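Endoglucanase (Clostridium thermocellum, PDB 2YIK) probably hydrolyses internal beta-1,4-glucosidic bonds of cellulose. Local coordinates at residues Ala179-Gly185 / Arg204-Thr210; Lys213-Ile218 / Gly261-Asp267. All coordinates share one frame; numbering follows the deposited sequence.

Contact 1. Residues Ala179-Gly185 / Arg204-Thr210; sequences AFCHQVG and RRGWFIT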
ATOM      1  N   ALA A 179       7.092  -3.189  21.159  1.00 23.83           N
ATOM      2  CA  ALA A 179       7.549  -3.958  20.011  1.00 23.38           C
ATOM      3  C   ALA A 179       6.471  -3.951  18.926  1.00 23.96           C
ATOM      4  O   ALA A 179       5.274  -3.828  19.214  1.00 22.69           O
ATOM      5  CB  ALA A 179       7.866  -5.392  20.424  1.00 22.88           C
ATOM      6  N   PHE A 180       6.906  -4.068  17.677  1.00 24.30           N
ATOM      7  CA  PHE A 180       5.986  -4.108  16.553  1.00 22.86           C
ATOM      8  C   PHE A 180       6.384  -5.240  15.622  1.00 22.60           C
ATOM      9  O   PHE A 180       7.501  -5.261  15.100  1.00 21.62           O
ATOM     10  CB  PHE A 180       6.007  -2.788  15.776  1.00 22.88           C
ATOM     11  CG  PHE A 180       5.190  -2.816  14.506  1.00 24.13           C
ATOM     12  CD1 PHE A 180       3.798  -2.886  14.555  1.00 22.49           C
ATOM     13  CD2 PHE A 180       5.816  -2.833  13.262  1.00 23.78           C
ATOM     14  CE1 PHE A 180       3.041  -2.956  13.382  1.00 23.41           C
ATOM     15  CE2 PHE A 180       5.065  -2.904  12.079  1.00 24.17           C
ATOM     16  CZ  PHE A 180       3.681  -2.972  12.141  1.00 24.64           C
ATOM     17  N   CYS A 181       5.487  -6.197  15.426  1.00 21.94           N
ATOM     18  CA  CYS A 181       5.787  -7.292  14.518  1.00 23.85           C
ATOM     19  C   CYS A 181       5.502  -6.781  13.115  1.00 24.23           C
ATOM     20  O   CYS A 181       4.355  -6.514  12.758  1.00 22.89           O
ATOM     21  CB  CYS A 181       4.922  -8.520  14.794  1.00 24.35           C
ATOM     22  SG  CYS A 181       5.237  -9.867  13.607  1.00 26.09           S
ATOM     23  N   HIS A 182       6.559  -6.658  12.323  1.00 24.41           N
ATOM     24  CA  HIS A 182       6.440  -6.148  10.966  1.00 25.46           C
ATOM     25  C   HIS A 182       6.477  -7.220   9.884  1.00 25.34           C
ATOM     26  O   HIS A 182       6.192  -6.933   8.727  1.00 25.77           O
ATOM     27  CB  HIS A 182       7.569  -5.152  10.694  1.00 24.77           C
ATOM     28  CG  HIS A 182       8.926  -5.777  10.662  1.00 25.46           C
ATOM     29  ND1 HIS A 182       9.688  -5.983  11.800  1.00 26.95           N
ATOM     30  CD2 HIS A 182       9.655  -6.272   9.637  1.00 25.37           C
ATOM     31  CE1 HIS A 182      10.820  -6.571  11.470  1.00 24.00           C
ATOM     32  NE2 HIS A 182      10.827  -6.759  10.160  1.00 27.27           N
ATOM     33  N   GLN A 183       6.820  -8.448  10.249  1.00 25.13           N
ATOM     34  CA  GLN A 183       6.908  -9.513   9.251  1.00 24.98           C
ATOM     35  C   GLN A 183       6.656 -10.902   9.836  1.00 25.58           C
ATOM     36  O   GLN A 183       7.117 -11.229  10.930  1.00 25.12           O
ATOM     37  CB  GLN A 183       8.295  -9.473   8.587  1.00 23.60           C
ATOM     38  CG  GLN A 183       8.550 -10.496   7.486  1.00 23.82           C
ATOM     39  CD  GLN A 183       9.959 -10.385   6.910  1.00 25.92           C
ATOM     40  OE1 GLN A 183      10.451  -9.281   6.639  1.00 26.28           O
ATOM     41  NE2 GLN A 183      10.612 -11.527   6.708  1.00 26.57           N
ATOM     42  N   VAL A 184       5.903 -11.705   9.100  1.00 25.59           N
ATOM     43  CA  VAL A 184       5.611 -13.071   9.503  1.00 27.03           C
ATOM     44  C   VAL A 184       5.981 -13.903   8.282  1.00 28.61           C
ATOM     45  O   VAL A 184       5.456 -13.694   7.187  1.00 27.12           O
ATOM     46  CB  VAL A 184       4.114 -13.262   9.853  1.00 28.18           C
ATOM     47  CG1 VAL A 184       3.862 -14.705  10.260  1.00 28.04           C
ATOM     48  CG2 VAL A 184       3.712 -12.312  10.989  1.00 25.84           C
ATOM     49  N   GLY A 185       6.907 -14.834   8.464  1.00 29.14           N
ATOM     50  CA  GLY A 185       7.341 -15.641   7.342  1.00 28.74           C
ATOM     51  C   GLY A 185       8.718 -15.180   6.901  1.00 28.58           C
ATOM     52  O   GLY A 185       9.243 -14.202   7.428  1.00 28.02           O
ATOM     53  N   ARG A 204       7.207 -20.022   9.975  1.00 32.22           N
ATOM     54  CA  ARG A 204       6.917 -18.613   9.718  1.00 30.87           C
ATOM     55  C   ARG A 204       7.324 -17.771  10.922  1.00 30.68           C
ATOM     56  O   ARG A 204       6.529 -17.522  11.829  1.00 30.64           O
ATOM     57  CB  ARG A 204       5.432 -18.422   9.411  1.00 29.35           C
ATOM     58  CG  ARG A 204       5.038 -18.874   8.010  1.00 30.04           C
ATOM     59  CD  ARG A 204       3.536 -19.060   7.885  1.00 28.00           C
ATOM     60  NE  ARG A 204       2.784 -17.809   7.950  1.00 30.63           N
ATOM     61  CZ  ARG A 204       2.673 -16.938   6.951  1.00 30.02           C
ATOM     62  NH1 ARG A 204       3.269 -17.176   5.791  1.00 30.52           N
ATOM     63  NH2 ARG A 204       1.958 -15.830   7.111  1.00 28.13           N
ATOM     64  N   ARG A 205       8.579 -17.338  10.910  1.00 30.11           N
ATOM     65  CA  ARG A 205       9.142 -16.539  11.982  1.00 29.66           C
ATOM     66  C   ARG A 205       8.465 -15.175  12.076  1.00 29.74           C
ATOM     67  O   ARG A 205       8.009 -14.620  11.070  1.00 29.61           O
ATOM     68  CB  ARG A 205      10.644 -16.350  11.751  1.00 29.00           C
ATOM     69  CG  ARG A 205      11.399 -15.877  12.975  1.00 29.16           C
ATOM     70  CD  ARG A 205      12.891 -15.792  12.715  1.00 30.19           C
ATOM     71  NE  ARG A 205      13.629 -15.654  13.968  1.00 29.48           N
ATOM     72  CZ  ARG A 205      14.871 -15.194  14.065  1.00 28.97           C
ATOM     73  NH1 ARG A 205      15.534 -14.818  12.978  1.00 29.06           N
ATOM     74  NH2 ARG A 205      15.441 -15.102  15.253  1.00 25.49           N
ATOM     75  N   GLY A 206       8.383 -14.656  13.298  1.00 27.90           N
ATOM     76  CA  GLY A 206       7.806 -13.345  13.510  1.00 26.95           C
ATOM     77  C   GLY A 206       8.973 -12.393  13.713  1.00 25.62           C
ATOM     78  O   GLY A 206       9.835 -12.645  14.554  1.00 25.91           O
ATOM     79  N   TRP A 207       9.034 -11.315  12.940  1.00 24.33           N
ATOM     80  CA  TRP A 207      10.131 -10.366  13.080  1.00 23.69           C
ATOM     81  C   TRP A 207       9.569  -9.098  13.721  1.00 24.40           C
ATOM     82  O   TRP A 207       8.529  -8.572  13.303  1.00 24.00           O
ATOM     83  CB  TRP A 207      10.781 -10.092  11.713  1.00 24.23           C
ATOM     84  CG  TRP A 207      11.080 -11.362  10.914  1.00 25.15           C
ATOM     85  CD1 TRP A 207      10.168 -12.177  10.306  1.00 25.33           C
ATOM     86  CD2 TRP A 207      12.371 -11.932  10.629  1.00 26.03           C
ATOM     87  NE1 TRP A 207      10.803 -13.211   9.659  1.00 24.31           N
ATOM     88  CE2 TRP A 207      12.153 -13.086   9.839  1.00 26.90           C
ATOM     89  CE3 TRP A 207      13.684 -11.581  10.962  1.00 26.02           C
ATOM     90  CZ2 TRP A 207      13.205 -13.890   9.376  1.00 26.24           C
ATOM     91  CZ3 TRP A 207      14.734 -12.385  10.498  1.00 28.23           C
ATOM     92  CH2 TRP A 207      14.482 -13.524   9.714  1.00 26.86           C
ATOM     93  N   PHE A 208      10.264  -8.621  14.749  1.00 24.03           N
ATOM     94  CA  PHE A 208       9.809  -7.472  15.518  1.00 24.07           C
ATOM     95  C   PHE A 208      10.765  -6.299  15.574  1.00 23.55           C
ATOM     96  O   PHE A 208      11.977  -6.487  15.639  1.00 24.78           O
ATOM     97  CB  PHE A 208       9.537  -7.893  16.974  1.00 22.77           C
ATOM     98  CG  PHE A 208       8.461  -8.934  17.133  1.00 23.83           C
ATOM     99  CD1 PHE A 208       8.636 -10.227  16.652  1.00 21.86           C
ATOM    100  CD2 PHE A 208       7.269  -8.621  17.784  1.00 24.09           C
ATOM    101  CE1 PHE A 208       7.645 -11.189  16.811  1.00 21.92           C
ATOM    102  CE2 PHE A 208       6.273  -9.577  17.947  1.00 23.70           C
ATOM    103  CZ  PHE A 208       6.461 -10.862  17.461  1.00 22.40           C
ATOM    104  N   ILE A 209      10.213  -5.087  15.554  1.00 25.15           N
ATOM    105  CA  ILE A 209      11.030  -3.887  15.698  1.00 25.35           C
ATOM    106  C   ILE A 209      10.956  -3.576  17.190  1.00 26.43           C
ATOM    107  O   ILE A 209       9.891  -3.648  17.810  1.00 25.66           O
ATOM    108  CB  ILE A 209      10.504  -2.667  14.902  1.00 26.20           C
ATOM    109  CG1 ILE A 209      10.797  -2.852  13.416  1.00 28.45           C
ATOM    110  CG2 ILE A 209      11.208  -1.388  15.368  1.00 22.87           C
ATOM    111  CD1 ILE A 209       9.566  -3.025  12.586  1.00 33.92           C
ATOM    112  N   THR A 210      12.103  -3.216  17.739  1.00 26.60           N
ATOM    113  CA  THR A 210      12.276  -2.937  19.150  1.00 27.81           C
ATOM    114  C   THR A 210      13.082  -1.638  19.265  1.00 28.78           C
ATOM    115  O   THR A 210      13.650  -1.179  18.275  1.00 28.73           O
ATOM    116  CB  THR A 210      13.026  -4.158  19.746  1.00 28.43           C
ATOM    117  OG1 THR A 210      12.090  -5.033  20.382  1.00 29.87           O
ATOM    118  CG2 THR A 210      14.107  -3.748  20.670  1.00 26.37           C
TER
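Two antiparallel strands, paired through Phe-180 with Ile-209 at one end and Val-184 with Gly-206 at the other, are joined with a classic beta bulge: His-182 and Gln-183 together face Trp-207. The extra residue shifts the register by one, so His-182 N and Gln-183 O both bond to Trp-207, at its O (2.9 Å) and its N (2.8 Å).

The sheet face bearing Cys-181 and Phe-208 is tightly packed. Cys-181 CB sits 3.8 Å from the centroid of the Phe-208 ring, over its face, and SG lies above the same face, 4.3 Å from that centroid. Cysteine suits this place because its small, polarisable sulfur can lie on the ring without pushing the strands apart; Val-110 covers it from a loop. On the other face Phe-180 meets Ile-209 CD1 with its ring edge, CD2 being 3.8 Å from that methyl, and helix 216-233 covers both residues.

The more open side belongs to Arg-205, which is partly exposed. Its CD touches one face of the Trp-207 indole, but the extended chain leads its guanidinium away to the carbonyl of Thr-86. Arg-204 behaves differently: buried, its guanidinium slants across Val-184, NH2 touching CG1, while NE forms a salt bridge with Asp-76 and NH1 donates to His-120 O.

Gln-183, its CG anti to the backbone N (chi1 -178°), runs extended beside Trp-207 and sets NE2 over the indole face opposite Arg-205 CD, near the rim, the amide turned 45° from the ring. NE2 also donates to Gly-268 O. Gly-185, whose positive phi of 105° glycine readily adopts, turns its carbonyl to receive two donors from opposite faces of its plane: Gln-183 NE2 at 3.1 Å, and Trp-207 NE1 at 2.9 Å.

Contact 2. Residues Lys213-Ile218 / Gly261-Asp267; sequences KPGTDI and GVVQGED
The first turn of helix 216-233, with Gly-215 at its N-cap, meets the loop 261-267 through Thr-216, Asp-217 and Ile-218. Thr-216 OG1 accepts the N-H of Gly-261 at 3.1 Å. With no side chain, Gly-261 lets Pro-214 lie close, its CB 3.5 Å from Gly-261 N.

Asp-217 serves the next part of the loop. A chi1 of 60°, with CG between the backbone N and the carbonyl carbon, places its carboxylate against Val-262 and beside the amide of Val-263, whose N-H OD1 takes at 3.0 Å, on the syn side but 31° out of the carboxylate plane. The short aspartate side chain holds its carboxylate close to the helix start, where one oxygen meets this amide while OD2 accepts bonds from the hydroxyl of Ser-275 and from a water that also donates to Val-263 O. The same side chain lies about 5 Å from a bound calcium ion and packs against Asp-281, a calcium ligand. A second water joins the carbonyls of Pro-214 and Val-262, donating to both.

Beside these polar links lies a tight apolar patch. Ile-218 crosses Val-263 at about a right angle, and its CD1 comes within 3.4 Å of Val-263 CG2, closer than usual for two methyls; the same CG2 rests on the bare CA of Gly-215.

Toward solvent, the long Lys-213 chain runs fully extended, and this reach brings NZ between two acids. Asp-267 OD2 receives it at 2.7 Å through its syn lone pair, and Glu-266 OE2 lies 3.0 Å from the same NZ, so that Lys-213 and the two acids form a salt-bridge network. Side chains of a first helical turn binding loop amides here tie an inter-helix loop to a helix start in the (alpha/alpha)6-barrel fold of family 9.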
ATOM      1  N   LYS A 213      17.032  -1.493  18.011  1.00 30.01           N
ATOM      2  CA  LYS A 213      17.572  -1.319  16.662  1.00 29.30           C
ATOM      3  C   LYS A 213      16.539  -0.520  15.862  1.00 28.08           C
ATOM      4  O   LYS A 213      15.346  -0.775  15.961  1.00 27.05           O
ATOM      5  CB  LYS A 213      17.838  -2.677  16.001  1.00 30.06           C
ATOM      6  CG  LYS A 213      18.858  -2.619  14.861  1.00 31.51           C
ATOM      7  CD  LYS A 213      19.236  -4.017  14.361  1.00 32.86           C
ATOM      8  CE  LYS A 213      20.367  -3.968  13.325  1.00 33.00           C
ATOM      9  NZ  LYS A 213      20.664  -5.315  12.734  1.00 33.14           N
ATOM     10  N   PRO A 214      16.989   0.464  15.063  1.00 27.35           N
ATOM     11  CA  PRO A 214      16.076   1.291  14.266  1.00 27.56           C
ATOM     12  C   PRO A 214      15.185   0.523  13.297  1.00 26.87           C
ATOM     13  O   PRO A 214      15.582  -0.501  12.741  1.00 26.26           O
ATOM     14  CB  PRO A 214      17.018   2.251  13.531  1.00 27.74           C
ATOM     15  CG  PRO A 214      18.211   2.341  14.452  1.00 27.97           C
ATOM     16  CD  PRO A 214      18.385   0.894  14.866  1.00 27.71           C
ATOM     17  N   GLY A 215      13.975   1.037  13.114  1.00 25.03           N
ATOM     18  CA  GLY A 215      13.022   0.438  12.202  1.00 25.24           C
ATOM     19  C   GLY A 215      12.098   1.548  11.760  1.00 24.12           C
ATOM     20  O   GLY A 215      10.943   1.320  11.420  1.00 23.23           O
ATOM     21  N   THR A 216      12.645   2.759  11.766  1.00 23.95           N
ATOM     22  CA  THR A 216      11.928   3.976  11.420  1.00 23.27           C
ATOM     23  C   THR A 216      11.069   3.938  10.166  1.00 25.15           C
ATOM     24  O   THR A 216       9.939   4.424  10.174  1.00 25.05           O
ATOM     25  CB  THR A 216      12.914   5.139  11.302  1.00 23.76           C
ATOM     26  OG1 THR A 216      13.892   5.012  12.340  1.00 24.52           O
ATOM     27  CG2 THR A 216      12.193   6.481  11.451  1.00 21.07           C
ATOM     28  N   ASP A 217      11.585   3.363   9.087  1.00 25.22           N
ATOM     29  CA  ASP A 217      10.813   3.321   7.856  1.00 25.08           C
ATOM     30  C   ASP A 217       9.508   2.536   8.004  1.00 24.36           C
ATOM     31  O   ASP A 217       8.440   3.054   7.676  1.00 25.39           O
ATOM     32  CB  ASP A 217      11.667   2.774   6.699  1.00 24.29           C
ATOM     33  CG  ASP A 217      12.182   1.368   6.955  1.00 28.69           C
ATOM     34  OD1 ASP A 217      12.434   1.027   8.133  1.00 26.85           O
ATOM     35  OD2 ASP A 217      12.348   0.605   5.974  1.00 28.10           O
ATOM     36  N   ILE A 218       9.581   1.308   8.511  1.00 23.43           N
ATOM     37  CA  ILE A 218       8.370   0.499   8.677  1.00 23.75           C
ATOM     38  C   ILE A 218       7.439   1.045   9.760  1.00 22.81           C
ATOM     39  O   ILE A 218       6.223   1.026   9.594  1.00 21.55           O
ATOM     40  CB  ILE A 218       8.694  -0.991   9.012  1.00 25.21           C
ATOM     41  CG1 ILE A 218       9.285  -1.703   7.793  1.00 23.81           C
ATOM     42  CG2 ILE A 218       7.432  -1.720   9.433  1.00 23.31           C
ATOM     43  CD1 ILE A 218      10.702  -1.339   7.534  1.00 33.93           C
ATOM     44  N   GLY A 261      16.809   4.913  11.313  1.00 26.41           N
ATOM     45  CA  GLY A 261      17.391   3.933  10.416  1.00 26.64           C
ATOM     46  C   GLY A 261      16.303   3.099   9.766  1.00 27.68           C
ATOM     47  O   GLY A 261      15.132   3.212  10.129  1.00 27.97           O
ATOM     48  N   VAL A 262      16.670   2.267   8.798  1.00 26.92           N
ATOM     49  CA  VAL A 262      15.682   1.415   8.148  1.00 26.01           C
ATOM     50  C   VAL A 262      15.857  -0.012   8.647  1.00 25.28           C
ATOM     51  O   VAL A 262      16.934  -0.392   9.097  1.00 25.10           O
ATOM     52  CB  VAL A 262      15.829   1.436   6.598  1.00 27.53           C
ATOM     53  CG1 VAL A 262      15.670   2.864   6.079  1.00 25.51           C
ATOM     54  CG2 VAL A 262      17.180   0.855   6.183  1.00 26.29           C
ATOM     55  N   VAL A 263      14.791  -0.800   8.601  1.00 24.98           N
ATOM     56  CA  VAL A 263      14.899  -2.187   9.018  1.00 25.53           C
ATOM     57  C   VAL A 263      15.880  -2.835   8.032  1.00 27.81           C
ATOM     58  O   VAL A 263      15.752  -2.676   6.813  1.00 28.04           O
ATOM     59  CB  VAL A 263      13.526  -2.889   8.977  1.00 25.99           C
ATOM     60  CG1 VAL A 263      13.697  -4.393   9.136  1.00 25.65           C
ATOM     61  CG2 VAL A 263      12.640  -2.349  10.106  1.00 25.73           C
ATOM     62  N   GLN A 264      16.873  -3.537   8.569  1.00 28.57           N
ATOM     63  CA  GLN A 264      17.906  -4.182   7.759  1.00 29.70           C
ATOM     64  C   GLN A 264      17.478  -5.516   7.164  1.00 29.20           C
ATOM     65  O   GLN A 264      16.617  -6.207   7.711  1.00 27.76           O
ATOM     66  CB  GLN A 264      19.174  -4.379   8.596  1.00 31.08           C
ATOM     67  CG  GLN A 264      19.788  -3.087   9.102  1.00 32.10           C
ATOM     68  CD  GLN A 264      20.327  -2.223   7.971  1.00 35.77           C
ATOM     69  OE1 GLN A 264      21.257  -2.619   7.265  1.00 35.73           O
ATOM     70  NE2 GLN A 264      19.741  -1.037   7.790  1.00 35.51           N
ATOM     71  N   GLY A 265      18.095  -5.872   6.039  1.00 29.81           N
ATOM     72  CA  GLY A 265      17.771  -7.118   5.367  1.00 28.88           C
ATOM     73  C   GLY A 265      17.833  -8.352   6.250  1.00 29.83           C
ATOM     74  O   GLY A 265      16.944  -9.203   6.197  1.00 30.23           O
ATOM     75  N   GLU A 266      18.878  -8.455   7.068  1.00 30.38           N
ATOM     76  CA  GLU A 266      19.055  -9.603   7.961  1.00 31.64           C
ATOM     77  C   GLU A 266      17.986  -9.661   9.048  1.00 31.06           C
ATOM     78  O   GLU A 266      17.806 -10.692   9.696  1.00 29.73           O
ATOM     79  CB  GLU A 266      20.421  -9.536   8.639  1.00 34.14           C
ATOM     80  CG  GLU A 266      20.619  -8.241   9.413  1.00 39.05           C
ATOM     81  CD  GLU A 266      21.924  -8.202  10.183  1.00 44.09           C
ATOM     82  OE1 GLU A 266      22.699  -9.184  10.087  1.00 45.89           O
ATOM     83  OE2 GLU A 266      22.177  -7.194  10.883  1.00 44.49           O
ATOM     84  N   ASP A 267      17.285  -8.556   9.264  1.00 29.82           N
ATOM     85  CA  ASP A 267      16.265  -8.540  10.299  1.00 29.75           C
ATOM     86  C   ASP A 267      14.892  -8.739   9.717  1.00 30.20           C
ATOM     87  O   ASP A 267      13.876  -8.260  10.240  1.00 28.51           O
ATOM     88  CB  ASP A 267      16.347  -7.251  11.104  1.00 30.69           C
ATOM     89  CG  ASP A 267      17.720  -7.056  11.736  1.00 32.28           C
ATOM     90  OD1 ASP A 267      18.298  -8.060  12.203  1.00 33.42           O
ATOM     91  OD2 ASP A 267      18.220  -5.912  11.776  1.00 31.51           O
TER
HETATM   92  O   HOH W   1      17.833  -1.104  11.615  1.00 27.48           O
HETATM   93  O   HOH W   2      13.037  -2.147   5.756  1.00 25.04           O

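The centres of contacts 1 and 2 lie 11 Å apart, on the same side of the chain's centre and within the family 9 domain. They follow in series: contact 1 closes strand 206-209 onto strand 177-184, and the chain then passes through a short connection into helix 216-233, whose start opens contact 2. The two touch where Trp-207 CE3 packs 3.3 Å from Asp-267 C, and where Ile-218 CG2 lies 3.7 Å from His-182 CB; His-182 NE2 also makes a weak hydrogen bond to Asp-267 O. The small sheet, the helix start and the loop after helix 238-257 thus pack as one continuous region of a mainly helical enzyme.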